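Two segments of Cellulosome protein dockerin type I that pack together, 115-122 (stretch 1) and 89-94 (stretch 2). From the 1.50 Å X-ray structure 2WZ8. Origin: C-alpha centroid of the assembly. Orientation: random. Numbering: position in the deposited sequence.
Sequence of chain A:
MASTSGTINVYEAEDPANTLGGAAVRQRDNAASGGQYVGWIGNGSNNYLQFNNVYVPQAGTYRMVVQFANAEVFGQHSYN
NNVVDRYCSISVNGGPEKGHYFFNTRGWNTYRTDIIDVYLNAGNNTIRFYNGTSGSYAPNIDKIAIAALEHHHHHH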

# COMPACT_ATOMS: atom_id res chain seq x y z
N ILE A 115 -6.59 -4.89 -7.07
CA ILE A 115 -5.76 -6.10 -6.98
C ILE A 115 -4.50 -5.94 -7.79
O ILE A 115 -4.50 -5.48 -8.95
CB ILE A 115 -6.53 -7.34 -7.45
CG1 ILE A 115 -7.83 -7.50 -6.65
CG2 ILE A 115 -5.64 -8.63 -7.41
CD1 ILE A 115 -8.84 -8.54 -7.21
N ILE A 116 -3.43 -6.37 -7.16
CA ILE A 116 -2.10 -6.38 -7.76
C ILE A 116 -1.48 -7.75 -7.53
O ILE A 116 -1.41 -8.22 -6.42
CB ILE A 116 -1.16 -5.32 -7.14
CG1 ILE A 116 -1.73 -3.90 -7.25
CG2 ILE A 116 0.21 -5.39 -7.77
CD1 ILE A 116 -0.99 -2.89 -6.45
N ASP A 117 -0.99 -8.36 -8.60
CA ASP A 117 -0.35 -9.67 -8.46
C ASP A 117 1.08 -9.47 -7.95
O ASP A 117 1.80 -8.57 -8.38
CB ASP A 117 -0.33 -10.43 -9.79
CG ASP A 117 -1.68 -11.02 -10.17
OD1 ASP A 117 -2.63 -11.09 -9.37
OD2 ASP A 117 -1.80 -11.48 -11.34
N VAL A 118 1.48 -10.32 -7.01
CA VAL A 118 2.81 -10.29 -6.43
C VAL A 118 3.39 -11.70 -6.35
O VAL A 118 2.68 -12.63 -6.00
CB VAL A 118 2.81 -9.61 -5.04
CG1 VAL A 118 2.47 -8.11 -5.16
CG2 VAL A 118 1.88 -10.32 -4.03
N TYR A 119 4.68 -11.82 -6.63
CA TYR A 119 5.40 -13.08 -6.45
C TYR A 119 6.07 -13.08 -5.09
O TYR A 119 6.90 -12.21 -4.77
CB TYR A 119 6.45 -13.32 -7.56
CG TYR A 119 7.01 -14.72 -7.45
CD1 TYR A 119 6.39 -15.78 -8.10
CD2 TYR A 119 8.11 -14.99 -6.66
CE1 TYR A 119 6.87 -17.04 -8.01
CE2 TYR A 119 8.59 -16.29 -6.54
CZ TYR A 119 7.95 -17.30 -7.20
OH TYR A 119 8.43 -18.60 -7.13
N LEU A 120 5.68 -14.07 -4.28
CA LEU A 120 6.18 -14.23 -2.93
C LEU A 120 6.93 -15.53 -2.75
O LEU A 120 6.66 -16.53 -3.40
CB LEU A 120 5.01 -14.19 -1.94
CG LEU A 120 4.17 -12.91 -1.97
CD1 LEU A 120 2.96 -13.04 -1.02
CD2 LEU A 120 4.99 -11.65 -1.69
N ASN A 121 7.90 -15.48 -1.86
CA ASN A 121 8.63 -16.68 -1.40
C ASN A 121 7.88 -17.37 -0.27
O ASN A 121 7.13 -16.74 0.46
CB ASN A 121 10.02 -16.31 -0.90
CG ASN A 121 10.87 -15.63 -1.94
OD1 ASN A 121 10.89 -16.02 -3.10
ND2 ASN A 121 11.54 -14.54 -1.54
N ALA A 122 8.10 -18.68 -0.09
CA ALA A 122 7.64 -19.33 1.14
C ALA A 122 8.27 -18.63 2.34
O ALA A 122 9.46 -18.33 2.33
CB ALA A 122 8.00 -20.82 1.13
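Stretch 2 (89-94) SISVNG

Stretch 2 lies on stretch 1 as one strand facing another across a small apolar contact, held by side-chain packing with no clear hydrogen bond between the two. Residues 89-92 are extended, with phi near -91 to -124° and psi near 122 to 137°. The strand runs in nearly the same direction as strand 115-120, at an angle of 22°. The axes come no closer than 8.2 Å, too far for backbone pairing, so side chains fill the gap. In register, the CA of Val-92 lies 7.4 Å from the CA of Val-118.

The alternation of the strand decides which residues take part. Ile-90 and Val-92 point toward stretch 1; Ser-89 and Ser-91 make no contact with it. Ile-90, in the m, t rotamer, sits against Ile-116, which has the same rotamer. Val-92, with chi1 t, is the most covered residue of the contact. Its CG2 is 4.0 Å from CG1 of Val-118, and its CG1 is 3.7 Å from CD2 of Leu-120. The same CG1 of Val-92 also lies 3.4 Å from the backbone O of Tyr-119.

After Val-92 the strand ends. Asn-93 and Gly-94 both have positive phi, 54° and 73°. Asn-93 still points toward stretch 1 and lies near Asn-121. Gly-94 makes no contact with it.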

# COMPACT_ATOMS: atom_id res chain seq x y z
N SER A 89 4.70 2.81 -6.62
CA SER A 89 5.69 1.76 -6.86
C SER A 89 5.53 0.72 -5.77
O SER A 89 5.43 1.04 -4.59
CB SER A 89 7.13 2.34 -6.77
OG SER A 89 7.36 3.32 -7.78
N ILE A 90 5.58 -0.54 -6.16
CA ILE A 90 5.50 -1.67 -5.21
C ILE A 90 6.72 -2.56 -5.41
O ILE A 90 6.94 -3.07 -6.51
CB ILE A 90 4.18 -2.46 -5.45
CG1 ILE A 90 2.98 -1.47 -5.30
CG2 ILE A 90 4.12 -3.71 -4.57
CD1 ILE A 90 1.64 -1.98 -5.73
N SER A 91 7.49 -2.74 -4.34
CA SER A 91 8.68 -3.59 -4.33
C SER A 91 8.52 -4.70 -3.36
O SER A 91 8.29 -4.48 -2.21
CB SER A 91 9.90 -2.74 -3.95
OG SER A 91 11.06 -3.51 -3.70
N VAL A 92 8.64 -5.92 -3.87
CA VAL A 92 8.54 -7.13 -3.07
C VAL A 92 9.92 -7.67 -2.75
O VAL A 92 10.71 -7.88 -3.66
CB VAL A 92 7.69 -8.18 -3.80
CG1 VAL A 92 7.60 -9.45 -2.99
CG2 VAL A 92 6.28 -7.66 -4.13
N ASN A 93 10.23 -7.83 -1.48
CA ASN A 93 11.51 -8.38 -1.03
C ASN A 93 12.70 -7.61 -1.63
O ASN A 93 13.74 -8.17 -2.05
CB ASN A 93 11.60 -9.88 -1.37
CG ASN A 93 10.57 -10.71 -0.65
OD1 ASN A 93 9.91 -11.59 -1.26
ND2 ASN A 93 10.41 -10.47 0.62
N GLY A 94 12.53 -6.30 -1.69
CA GLY A 94 13.56 -5.43 -2.23
C GLY A 94 13.73 -5.48 -3.72
O GLY A 94 14.72 -4.98 -4.27